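Local coordinates for protein insect group II chitinase (Ostrinia furnacalis, PDB 5Y2C) that probably hydrolyses chitin as a family 18 glycoside hydrolase, and is seen here as a mutant with a chitin oligosaccharide bound in its cleft, at residues Val6-Asn11 with Met341-Asp346; Ile35-Ala40 with Val76-Gly81; Leu120-Leu125 with Met161-Ala166. All coordinates share one frame; numbering follows the deposited sequence.

Interaction 1: residues Val6-Asn11 with Met341-Asp346. With NAG (2-acetamido-2-deoxy-beta-D-glucopyranose), chain C; NAG (2-acetamido-2-deoxy-beta-D-glucopyranose), chain B.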
loop_
_atom_site.group_PDB
_atom_site.type_symbol
_atom_site.label_atom_id
_atom_site.label_comp_id
_atom_site.label_asym_id
_atom_site.label_seq_id
_atom_site.Cartn_x
_atom_site.Cartn_y
_atom_site.Cartn_z
ATOM N N VAL A 6 2.544 -8.622 -4.389
ATOM C CA VAL A 6 1.431 -8.581 -3.443
ATOM C C VAL A 6 0.477 -7.475 -3.881
ATOM O O VAL A 6 0.843 -6.296 -3.894
ATOM C CB VAL A 6 1.929 -8.343 -2.004
ATOM C CG1 VAL A 6 0.767 -8.240 -1.033
ATOM C CG2 VAL A 6 2.911 -9.437 -1.551
ATOM N N CYS A 7 -0.742 -7.854 -4.249
ATOM C CA CYS A 7 -1.732 -6.931 -4.781
ATOM C C CYS A 7 -2.785 -6.657 -3.734
ATOM O O CYS A 7 -3.384 -7.596 -3.201
ATOM C CB CYS A 7 -2.412 -7.503 -6.020
ATOM S SG CYS A 7 -1.338 -7.930 -7.397
ATOM N N TYR A 8 -3.036 -5.378 -3.460
ATOM C CA TYR A 8 -4.120 -4.999 -2.571
ATOM C C TYR A 8 -5.377 -4.787 -3.407
ATOM O O TYR A 8 -5.377 -3.995 -4.358
ATOM C CB TYR A 8 -3.743 -3.755 -1.775
ATOM C CG TYR A 8 -2.890 -4.106 -0.580
ATOM C CD1 TYR A 8 -1.507 -4.178 -0.683
ATOM C CD2 TYR A 8 -3.470 -4.420 0.644
ATOM C CE1 TYR A 8 -0.731 -4.514 0.409
ATOM C CE2 TYR A 8 -2.704 -4.759 1.726
ATOM C CZ TYR A 8 -1.341 -4.804 1.609
ATOM O OH TYR A 8 -0.589 -5.146 2.700
ATOM N N TYR A 9 -6.421 -5.546 -3.088
ATOM C CA TYR A 9 -7.754 -5.367 -3.634
ATOM C C TYR A 9 -8.557 -4.627 -2.569
ATOM O O TYR A 9 -8.472 -4.970 -1.382
ATOM C CB TYR A 9 -8.395 -6.718 -3.979
ATOM C CG TYR A 9 -9.902 -6.652 -4.144
ATOM C CD1 TYR A 9 -10.477 -6.372 -5.389
ATOM C CD2 TYR A 9 -10.750 -6.839 -3.056
ATOM C CE1 TYR A 9 -11.849 -6.285 -5.535
ATOM C CE2 TYR A 9 -12.117 -6.746 -3.191
ATOM C CZ TYR A 9 -12.662 -6.472 -4.429
ATOM O OH TYR A 9 -14.033 -6.398 -4.555
ATOM N N THR A 10 -9.294 -3.586 -2.974
ATOM C CA THR A 10 -10.067 -2.784 -2.029
ATOM C C THR A 10 -11.550 -2.959 -2.308
ATOM O O THR A 10 -12.014 -2.689 -3.422
ATOM C CB THR A 10 -9.676 -1.296 -2.071
ATOM O OG1 THR A 10 -10.060 -0.690 -3.313
ATOM C CG2 THR A 10 -8.194 -1.135 -1.889
ATOM N N ASN A 11 -12.304 -3.371 -1.283
ATOM C CA ASN A 11 -13.717 -3.651 -1.509
ATOM C C ASN A 11 -14.514 -2.386 -1.834
ATOM O O ASN A 11 -15.482 -2.463 -2.600
ATOM C CB ASN A 11 -14.321 -4.399 -0.313
ATOM C CG ASN A 11 -14.167 -3.660 1.001
ATOM O OD1 ASN A 11 -13.476 -2.653 1.090
ATOM N ND2 ASN A 11 -14.798 -4.186 2.039
ATOM N N MET A 341 4.860 -4.674 -3.746
ATOM C CA MET A 341 3.486 -4.555 -3.298
ATOM C C MET A 341 2.817 -3.409 -4.056
ATOM O O MET A 341 3.455 -2.385 -4.339
ATOM C CB MET A 341 3.459 -4.316 -1.771
ATOM C CG MET A 341 2.106 -4.047 -1.204
ATOM S SD MET A 341 1.715 -2.296 -1.143
ATOM C CE MET A 341 2.305 -1.812 0.479
ATOM N N ALA A 342 1.538 -3.582 -4.394
ATOM C CA ALA A 342 0.785 -2.588 -5.153
ATOM C C ALA A 342 -0.417 -2.118 -4.339
ATOM O O ALA A 342 -1.314 -2.911 -4.008
ATOM C CB ALA A 342 0.316 -3.138 -6.498
ATOM N N TRP A 343 -0.447 -0.824 -4.048
ATOM C CA TRP A 343 -1.628 -0.166 -3.518
ATOM C C TRP A 343 -2.082 0.841 -4.568
ATOM O O TRP A 343 -1.462 1.900 -4.720
ATOM C CB TRP A 343 -1.344 0.536 -2.181
ATOM C CG TRP A 343 -2.612 1.126 -1.682
ATOM C CD1 TRP A 343 -3.155 2.319 -2.041
ATOM C CD2 TRP A 343 -3.569 0.487 -0.845
ATOM N NE1 TRP A 343 -4.365 2.489 -1.439
ATOM C CE2 TRP A 343 -4.646 1.374 -0.697
ATOM C CE3 TRP A 343 -3.606 -0.737 -0.180
ATOM C CZ2 TRP A 343 -5.749 1.075 0.086
ATOM C CZ3 TRP A 343 -4.705 -1.027 0.594
ATOM C CH2 TRP A 343 -5.760 -0.128 0.717
ATOM N N SER A 344 -3.165 0.547 -5.275
ATOM C CA SER A 344 -3.913 -0.702 -5.212
ATOM C C SER A 344 -4.378 -1.063 -6.621
ATOM O O SER A 344 -4.269 -0.236 -7.543
ATOM C CB SER A 344 -5.107 -0.549 -4.287
ATOM O OG SER A 344 -5.998 0.427 -4.792
ATOM N N LEU A 345 -4.929 -2.273 -6.788
ATOM C CA LEU A 345 -5.292 -2.769 -8.118
ATOM C C LEU A 345 -6.183 -1.793 -8.885
ATOM O O LEU A 345 -6.021 -1.613 -10.098
ATOM C CB LEU A 345 -5.996 -4.118 -7.998
ATOM C CG LEU A 345 -5.182 -5.314 -7.503
ATOM C CD1 LEU A 345 -6.056 -6.568 -7.416
ATOM C CD2 LEU A 345 -3.975 -5.543 -8.409
ATOM N N ASP A 346 -7.145 -1.177 -8.199
ATOM C CA ASP A 346 -8.161 -0.323 -8.801
ATOM C C ASP A 346 -7.673 1.078 -9.161
ATOM O O ASP A 346 -8.425 1.829 -9.793
ATOM C CB ASP A 346 -9.340 -0.185 -7.846
ATOM C CG ASP A 346 -8.906 0.279 -6.497
ATOM O OD1 ASP A 346 -8.513 -0.564 -5.669
ATOM O OD2 ASP A 346 -8.880 1.500 -6.292
HETATM C C1 NAG C . -1.885 2.990 3.689
HETATM C C2 NAG C . -2.994 1.981 3.893
HETATM C C3 NAG C . -4.307 2.377 3.229
HETATM C C4 NAG C . -4.305 3.662 2.417
HETATM C C5 NAG C . -3.045 3.605 1.577
HETATM C C6 NAG C . -2.788 4.816 0.736
HETATM C C7 NAG C . -2.486 -0.342 4.225
HETATM C C8 NAG C . -2.027 -1.563 3.549
HETATM N N2 NAG C . -2.634 0.671 3.448
HETATM O O3 NAG C . -5.278 2.423 4.224
HETATM O O4 NAG C . -5.420 3.750 1.624
HETATM O O5 NAG C . -1.888 3.372 2.360
HETATM O O6 NAG C . -2.873 5.975 1.482
HETATM O O7 NAG C . -2.709 -0.323 5.367
HETATM C C1 NAG B . -6.359 4.617 2.123
HETATM C C2 NAG B . -7.145 5.208 1.002
HETATM C C3 NAG B . -8.329 5.974 1.561
HETATM C C4 NAG B . -9.155 5.068 2.450
HETATM C C5 NAG B . -8.265 4.419 3.486
HETATM C C6 NAG B . -8.988 3.393 4.318
HETATM C C7 NAG B . -6.045 5.677 -1.032
HETATM C C8 NAG B . -5.144 6.613 -1.722
HETATM N N2 NAG B . -6.396 6.035 0.141
HETATM O O3 NAG B . -9.064 6.418 0.496
HETATM O O4 NAG B . -10.188 5.739 3.092
HETATM O O5 NAG B . -7.269 3.792 2.741
HETATM O O6 NAG B . -8.279 3.051 5.482
HETATM O O7 NAG B . -6.404 4.687 -1.535
HETATM O O HOH W 1 -9.511 1.679 -3.590
HETATM O O HOH W 2 -9.012 -3.544 -5.912
#
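Val6-Asn11 and Met341-Asp346 lie side by side as parallel strands, axes 4.8 Å apart at closest and 20° apart in direction, joined by Ala342 N to Val6 O and Tyr8 N to Ala342 O. Past the second strand, Leu345 N still reaches Tyr8 O at 3.0 Å, almost straight (178°). Tyr8 carries much of the packing. Tyr8 CE1 meets Met341 CG, near the ring plane, at 3.3 Å, with Met341 SD alongside in a Met-aromatic contact, while Tyr8 CB rests 3.4 Å from Trp343 CE3. The phenol oxygen goes to Asp121. Trp343, whose CG is anti to the backbone N (chi1 -177°), brings its CH2 corner against Thr10 CG2 and carries the indole into the sugar cleft. NAG C5 of chain C sits over one face, and Trp343 NE1 gives a hydrogen bond to O7 of the chain B sugar at 3.0 Å, in the plane of the indole. The peptide after Trp343 is cis. Beyond the indole, Thr10 OG1 lies 2.8 Å from Asp346 OD1, which accepts from Ser344 OG; Arg16 pairs with the other carboxylate oxygen. The first and last strands of a TIM barrel meet here, with the tryptophan platform of family 18 chitinases.

Interaction 2: residues Ile35-Ala40 with Val76-Gly81; sequences IIYAFA and VLLGLG. With NAG (2-acetamido-2-deoxy-beta-D-glucopyranose), chain C.
Five backbone hydrogen bonds join Ile35-Ala40 to Val76-Gly81 as parallel strands, from Leu77 N-Ile35 O to Gly81 N-Ala40 O. Midway the pairing slips by one residue: Tyr37 O takes Gly79 N from above its carbonyl plane, and the next donor is Ala40 N, 2.7 Å from Gly79 O. This is a beta bulge, and the cis peptide between Ala38 and Phe39 falls within it. Apolar contacts form on both faces. On one, Ile36 CD1 packs on Leu77 CB at 3.7 Å and Ile36 CG2 lies over Gly79 N, where a beta carbon on Gly79 would crowd that methyl. On the other, both Leu78 methyls rest against Ala40 CB (CD2 at 3.8 Å), and CD1 also touches the Tyr37 ring. The ring that meets the sugar is that of Phe39. Gly81 O lies over one face of it, 3.4 Å from Phe39 CG, and Ala38 CB covers the opposite face. Phe39 CG, anti to the carbonyl carbon (chi1 -76°), points the ring at the sugar, Phe39 CZ lying 3.5 Å from C7 of the chain C NAG. These are neighbouring TIM-barrel strands whose C-terminal ends help line the glycan pocket.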
loop_
_atom_site.group_PDB
_atom_site.type_symbol
_atom_site.label_atom_id
_atom_site.label_comp_id
_atom_site.label_asym_id
_atom_site.label_seq_id
_atom_site.Cartn_x
_atom_site.Cartn_y
_atom_site.Cartn_z
ATOM N N ILE A 35 -2.949 -11.856 -3.215
ATOM C CA ILE A 35 -3.957 -10.807 -3.173
ATOM C C ILE A 35 -4.301 -10.563 -1.711
ATOM O O ILE A 35 -4.488 -11.514 -0.946
ATOM C CB ILE A 35 -5.212 -11.187 -3.981
ATOM C CG1 ILE A 35 -4.884 -11.275 -5.465
ATOM C CG2 ILE A 35 -6.287 -10.154 -3.780
ATOM C CD1 ILE A 35 -5.908 -12.049 -6.263
ATOM N N ILE A 36 -4.324 -9.297 -1.314
ATOM C CA ILE A 36 -4.755 -8.904 0.017
ATOM C C ILE A 36 -6.103 -8.205 -0.128
ATOM O O ILE A 36 -6.217 -7.201 -0.843
ATOM C CB ILE A 36 -3.758 -7.970 0.708
ATOM C CG1 ILE A 36 -2.329 -8.533 0.677
ATOM C CG2 ILE A 36 -4.230 -7.735 2.136
ATOM C CD1 ILE A 36 -2.186 -9.939 1.192
ATOM N N TYR A 37 -7.109 -8.716 0.577
ATOM C CA TYR A 37 -8.461 -8.162 0.565
ATOM C C TYR A 37 -8.558 -7.075 1.631
ATOM O O TYR A 37 -8.586 -7.368 2.833
ATOM C CB TYR A 37 -9.473 -9.278 0.811
ATOM C CG TYR A 37 -10.912 -8.921 0.540
ATOM C CD1 TYR A 37 -11.580 -7.998 1.338
ATOM C CD2 TYR A 37 -11.622 -9.556 -0.468
ATOM C CE1 TYR A 37 -12.900 -7.674 1.104
ATOM C CE2 TYR A 37 -12.942 -9.250 -0.709
ATOM C CZ TYR A 37 -13.579 -8.308 0.075
ATOM O OH TYR A 37 -14.899 -8.016 -0.176
ATOM N N ALA A 38 -8.626 -5.821 1.200
ATOM C CA ALA A 38 -8.684 -4.683 2.116
ATOM C C ALA A 38 -10.090 -4.083 2.135
ATOM O O ALA A 38 -10.693 -3.885 1.072
ATOM C CB ALA A 38 -7.654 -3.617 1.716
ATOM N N PHE A 39 -10.632 -3.836 3.331
ATOM C CA PHE A 39 -10.041 -4.218 4.620
ATOM C C PHE A 39 -11.128 -4.897 5.440
ATOM O O PHE A 39 -12.314 -4.623 5.227
ATOM C CB PHE A 39 -9.541 -3.004 5.435
ATOM C CG PHE A 39 -8.250 -2.411 4.954
ATOM C CD1 PHE A 39 -7.057 -3.107 5.097
ATOM C CD2 PHE A 39 -8.217 -1.125 4.411
ATOM C CE1 PHE A 39 -5.861 -2.570 4.659
ATOM C CE2 PHE A 39 -7.011 -0.564 3.980
ATOM C CZ PHE A 39 -5.834 -1.295 4.101
ATOM N N ALA A 40 -10.737 -5.737 6.396
ATOM C CA ALA A 40 -11.602 -6.049 7.528
ATOM C C ALA A 40 -11.199 -5.157 8.702
ATOM O O ALA A 40 -10.172 -4.471 8.669
ATOM C CB ALA A 40 -11.542 -7.535 7.913
ATOM N N VAL A 76 -4.503 -15.864 -1.233
ATOM C CA VAL A 76 -5.450 -14.797 -0.931
ATOM C C VAL A 76 -5.545 -14.636 0.575
ATOM O O VAL A 76 -5.934 -15.575 1.283
ATOM C CB VAL A 76 -6.827 -15.079 -1.549
ATOM C CG1 VAL A 76 -7.814 -13.910 -1.316
ATOM C CG2 VAL A 76 -6.669 -15.333 -3.047
ATOM N N LEU A 77 -5.204 -13.441 1.061
ATOM C CA LEU A 77 -5.214 -13.108 2.478
ATOM C C LEU A 77 -6.213 -11.983 2.731
ATOM O O LEU A 77 -6.578 -11.222 1.826
ATOM C CB LEU A 77 -3.820 -12.693 2.970
ATOM C CG LEU A 77 -2.713 -13.752 3.155
ATOM C CD1 LEU A 77 -2.233 -14.259 1.820
ATOM C CD2 LEU A 77 -1.531 -13.193 3.939
ATOM N N LEU A 78 -6.655 -11.894 3.978
ATOM C CA LEU A 78 -7.515 -10.820 4.439
ATOM C C LEU A 78 -6.661 -9.768 5.132
ATOM O O LEU A 78 -5.850 -10.100 6.002
ATOM C CB LEU A 78 -8.578 -11.367 5.393
ATOM C CG LEU A 78 -9.494 -10.340 6.053
ATOM C CD1 LEU A 78 -10.325 -9.608 5.005
ATOM C CD2 LEU A 78 -10.383 -11.011 7.098
ATOM N N GLY A 79 -6.814 -8.511 4.720
ATOM C CA GLY A 79 -6.137 -7.402 5.377
ATOM C C GLY A 79 -6.991 -6.842 6.497
ATOM O O GLY A 79 -8.180 -6.584 6.311
ATOM N N LEU A 80 -6.390 -6.690 7.676
ATOM C CA LEU A 80 -7.108 -6.232 8.863
ATOM C C LEU A 80 -6.603 -4.851 9.240
ATOM O O LEU A 80 -5.413 -4.682 9.542
ATOM C CB LEU A 80 -6.939 -7.194 10.042
ATOM C CG LEU A 80 -7.465 -6.709 11.408
ATOM C CD1 LEU A 80 -9.009 -6.638 11.435
ATOM C CD2 LEU A 80 -6.952 -7.577 12.552
ATOM N N GLY A 81 -7.499 -3.863 9.205
ATOM C CA GLY A 81 -7.141 -2.541 9.654
ATOM C C GLY A 81 -7.208 -1.495 8.563
ATOM O O GLY A 81 -8.291 -1.134 8.096
HETATM C C1 NAG C . -1.885 2.990 3.689
HETATM C C2 NAG C . -2.994 1.981 3.893
HETATM C C3 NAG C . -4.307 2.377 3.229
HETATM C C4 NAG C . -4.305 3.662 2.417
HETATM C C5 NAG C . -3.045 3.605 1.577
HETATM C C6 NAG C . -2.788 4.816 0.736
HETATM C C7 NAG C . -2.486 -0.342 4.225
HETATM C C8 NAG C . -2.027 -1.563 3.549
HETATM N N2 NAG C . -2.634 0.671 3.448
HETATM O O3 NAG C . -5.278 2.423 4.224
HETATM O O4 NAG C . -5.420 3.750 1.624
HETATM O O5 NAG C . -1.888 3.372 2.360
HETATM O O6 NAG C . -2.873 5.975 1.482
HETATM O O7 NAG C . -2.709 -0.323 5.367
#

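Interaction 3: residues Leu120-Leu125 with Met161-Ala166. With NAG (2-acetamido-2-deoxy-beta-D-glucopyranose), chain C.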
loop_
_atom_site.group_PDB
_atom_site.type_symbol
_atom_site.label_atom_id
_atom_site.label_comp_id
_atom_site.label_asym_id
_atom_site.label_seq_id
_atom_site.Cartn_x
_atom_site.Cartn_y
_atom_site.Cartn_z
ATOM N N LEU A 120 -3.733 -13.907 6.927
ATOM C CA LEU A 120 -4.067 -12.599 7.477
ATOM C C LEU A 120 -2.901 -11.651 7.272
ATOM O O LEU A 120 -1.742 -12.002 7.509
ATOM C CB LEU A 120 -4.396 -12.686 8.983
ATOM C CG LEU A 120 -4.681 -11.384 9.755
ATOM C CD1 LEU A 120 -6.070 -10.838 9.411
ATOM C CD2 LEU A 120 -4.565 -11.630 11.249
ATOM N N ASP A 121 -3.202 -10.438 6.838
ATOM C CA ASP A 121 -2.187 -9.392 6.710
ATOM C C ASP A 121 -2.548 -8.283 7.676
ATOM O O ASP A 121 -3.645 -7.705 7.592
ATOM C CB ASP A 121 -2.079 -8.934 5.255
ATOM C CG ASP A 121 -1.128 -7.782 5.036
ATOM O OD1 ASP A 121 0.099 -8.035 5.126
ATOM O OD2 ASP A 121 -1.597 -6.699 4.602
ATOM N N LEU A 122 -1.655 -8.031 8.632
ATOM C CA LEU A 122 -1.928 -7.086 9.710
ATOM C C LEU A 122 -1.630 -5.682 9.221
ATOM O O LEU A 122 -0.478 -5.376 8.888
ATOM C CB LEU A 122 -1.098 -7.431 10.941
ATOM C CG LEU A 122 -1.419 -8.765 11.638
ATOM C CD1 LEU A 122 -0.311 -9.121 12.612
ATOM C CD2 LEU A 122 -2.762 -8.707 12.363
ATOM N N ASP A 123 -2.652 -4.823 9.238
ATOM C CA ASP A 123 -2.533 -3.444 8.783
ATOM C C ASP A 123 -2.942 -2.472 9.878
ATOM O O ASP A 123 -3.822 -1.619 9.678
ATOM C CB ASP A 123 -3.379 -3.223 7.525
ATOM C CG ASP A 123 -3.144 -4.299 6.486
ATOM O OD1 ASP A 123 -1.962 -4.579 6.222
ATOM O OD2 ASP A 123 -4.122 -4.867 5.943
ATOM N N TRP A 124 -2.315 -2.594 11.046
ATOM C CA TRP A 124 -2.519 -1.641 12.130
ATOM C C TRP A 124 -1.555 -0.484 11.941
ATOM O O TRP A 124 -0.337 -0.678 11.990
ATOM C CB TRP A 124 -2.323 -2.309 13.490
ATOM C CG TRP A 124 -2.372 -1.379 14.655
ATOM C CD1 TRP A 124 -2.935 -0.134 14.698
ATOM C CD2 TRP A 124 -1.809 -1.607 15.952
ATOM N NE1 TRP A 124 -2.760 0.425 15.939
ATOM C CE2 TRP A 124 -2.068 -0.457 16.728
ATOM C CE3 TRP A 124 -1.110 -2.670 16.534
ATOM C CZ2 TRP A 124 -1.667 -0.354 18.056
ATOM C CZ3 TRP A 124 -0.709 -2.560 17.842
ATOM C CH2 TRP A 124 -0.987 -1.413 18.591
ATOM N N LEU A 125 -2.093 0.710 11.708
ATOM C CA LEU A 125 -1.282 1.894 11.405
ATOM C C LEU A 125 -1.430 2.901 12.544
ATOM O O LEU A 125 -2.334 3.738 12.527
ATOM C CB LEU A 125 -1.668 2.534 10.063
ATOM C CG LEU A 125 -1.842 1.706 8.789
ATOM C CD1 LEU A 125 -1.720 2.613 7.578
ATOM C CD2 LEU A 125 -0.841 0.567 8.707
ATOM N N MET A 161 -1.533 -21.481 7.161
ATOM C CA MET A 161 -1.954 -20.160 6.736
ATOM C C MET A 161 -0.781 -19.192 6.758
ATOM O O MET A 161 0.188 -19.369 7.504
ATOM C CB MET A 161 -3.096 -19.649 7.617
ATOM C CG MET A 161 -4.355 -20.481 7.473
ATOM S SD MET A 161 -5.733 -19.687 8.294
ATOM C CE MET A 161 -5.156 -19.832 9.976
ATOM N N LEU A 162 -0.889 -18.154 5.931
ATOM C CA LEU A 162 0.161 -17.162 5.802
ATOM C C LEU A 162 -0.119 -15.982 6.722
ATOM O O LEU A 162 -1.270 -15.672 7.043
ATOM C CB LEU A 162 0.275 -16.700 4.348
ATOM C CG LEU A 162 0.616 -17.828 3.358
ATOM C CD1 LEU A 162 0.457 -17.328 1.929
ATOM C CD2 LEU A 162 2.032 -18.374 3.598
ATOM N N LEU A 163 0.951 -15.329 7.158
ATOM C CA LEU A 163 0.844 -14.184 8.049
ATOM C C LEU A 163 1.815 -13.120 7.581
ATOM O O LEU A 163 3.011 -13.388 7.440
ATOM C CB LEU A 163 1.129 -14.581 9.507
ATOM C CG LEU A 163 1.067 -13.442 10.522
ATOM C CD1 LEU A 163 -0.382 -12.970 10.618
ATOM C CD2 LEU A 163 1.605 -13.873 11.893
ATOM N N SER A 164 1.298 -11.927 7.329
ATOM C CA SER A 164 2.100 -10.822 6.853
ATOM C C SER A 164 1.637 -9.548 7.540
ATOM O O SER A 164 0.633 -9.539 8.260
ATOM C CB SER A 164 1.961 -10.706 5.344
ATOM O OG SER A 164 0.597 -10.539 5.036
ATOM N N ALA A 165 2.336 -8.451 7.258
ATOM C CA ALA A 165 2.016 -7.176 7.878
ATOM C C ALA A 165 2.465 -6.057 6.957
ATOM O O ALA A 165 3.535 -6.143 6.347
ATOM C CB ALA A 165 2.684 -7.032 9.254
ATOM N N ALA A 166 1.625 -5.019 6.851
ATOM C CA ALA A 166 1.957 -3.768 6.177
ATOM C C ALA A 166 2.450 -2.776 7.222
ATOM O O ALA A 166 1.801 -2.577 8.252
ATOM C CB ALA A 166 0.734 -3.205 5.450
HETATM C C1 NAG C . -1.885 2.990 3.689
HETATM C C2 NAG C . -2.994 1.981 3.893
HETATM C C3 NAG C . -4.307 2.377 3.229
HETATM C C4 NAG C . -4.305 3.662 2.417
HETATM C C5 NAG C . -3.045 3.605 1.577
HETATM C C6 NAG C . -2.788 4.816 0.736
HETATM C C7 NAG C . -2.486 -0.342 4.225
HETATM C C8 NAG C . -2.027 -1.563 3.549
HETATM N N2 NAG C . -2.634 0.671 3.448
HETATM O O3 NAG C . -5.278 2.423 4.224
HETATM O O4 NAG C . -5.420 3.750 1.624
HETATM O O5 NAG C . -1.888 3.372 2.360
HETATM O O6 NAG C . -2.873 5.975 1.482
HETATM O O7 NAG C . -2.709 -0.323 5.367
HETATM O O HOH W 3 1.804 -1.568 10.726
#
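Asp121 and Ser164 face each other across two parallel strands of the TIM barrel, joined through helix 141-157 in a beta-alpha-beta unit. The first strand and its ends carry the DxxDxDxE signature of family 18, its final glutamate replaced by the engineered Leu125. With CG anti to the backbone N (chi1 176°), the Asp121 carboxylate leans over the second strand, and Ser164 OG donates to Asp121 OD1 at 2.6 Å, arriving on the anti side and 24° out of the carboxylate plane. The other oxygen, OD2, is held by Tyr8 OH, which leaves the buried carboxylate gripped at both ends. Asp121 OD2 also lies 2.7 Å from Asp123 OD1. Were Asp121 an alanine, the Ser164 hydroxyl would probably lose its acceptor and the Tyr8 hydroxyl its mate, and a gap would open beside Asp123. Two residues further on, Asp123 brings OD1 to within 3.1 Å of Ala166 CB. Leu122 points to the other side of the strands, where its CB packs on Ala165 CB at 4.2 Å and its CD1 meets Leu163 CD1; Phe145 and Val149 of helix 141-157 pack on Leu122. Between the strands the backbone bonds alternate regularly, with Leu122 N to Ser164 O and Ala166 N to Leu122 O. Ala166 CB touches the acetamido methyl C8 of the chain C NAG at 3.7 Å, and the engineered Leu125 places CD2 4.1 Å from Ala166 O and CD1 3.8 Å from the sugar's O7.

All three interactions pair strands of one TIM barrel, and all touch the chain C sugar. Interactions 1 and 2 have centres about 9 Å apart and share a seam: Cys7 O lies 2.7 Å from Ile36 N, and Trp343 CH2 packs on Phe39 CE2 at 3.5 Å. Strands 75-82 and 119-124 then link interaction 2 to interaction 3, with Leu80 O 2.8 Å from Asp123 N, while Phe39 CE1 sits 3.2 Å from Asp123 OD2. Across the barrel interior, Tyr8 OH reaches Asp121 OD2 at 2.7 Å, joining interactions 1 and 3 although their centres are about 14 Å apart. Together, indole, phenyl ring and signature strand line a sugar position consistent with subsite -1.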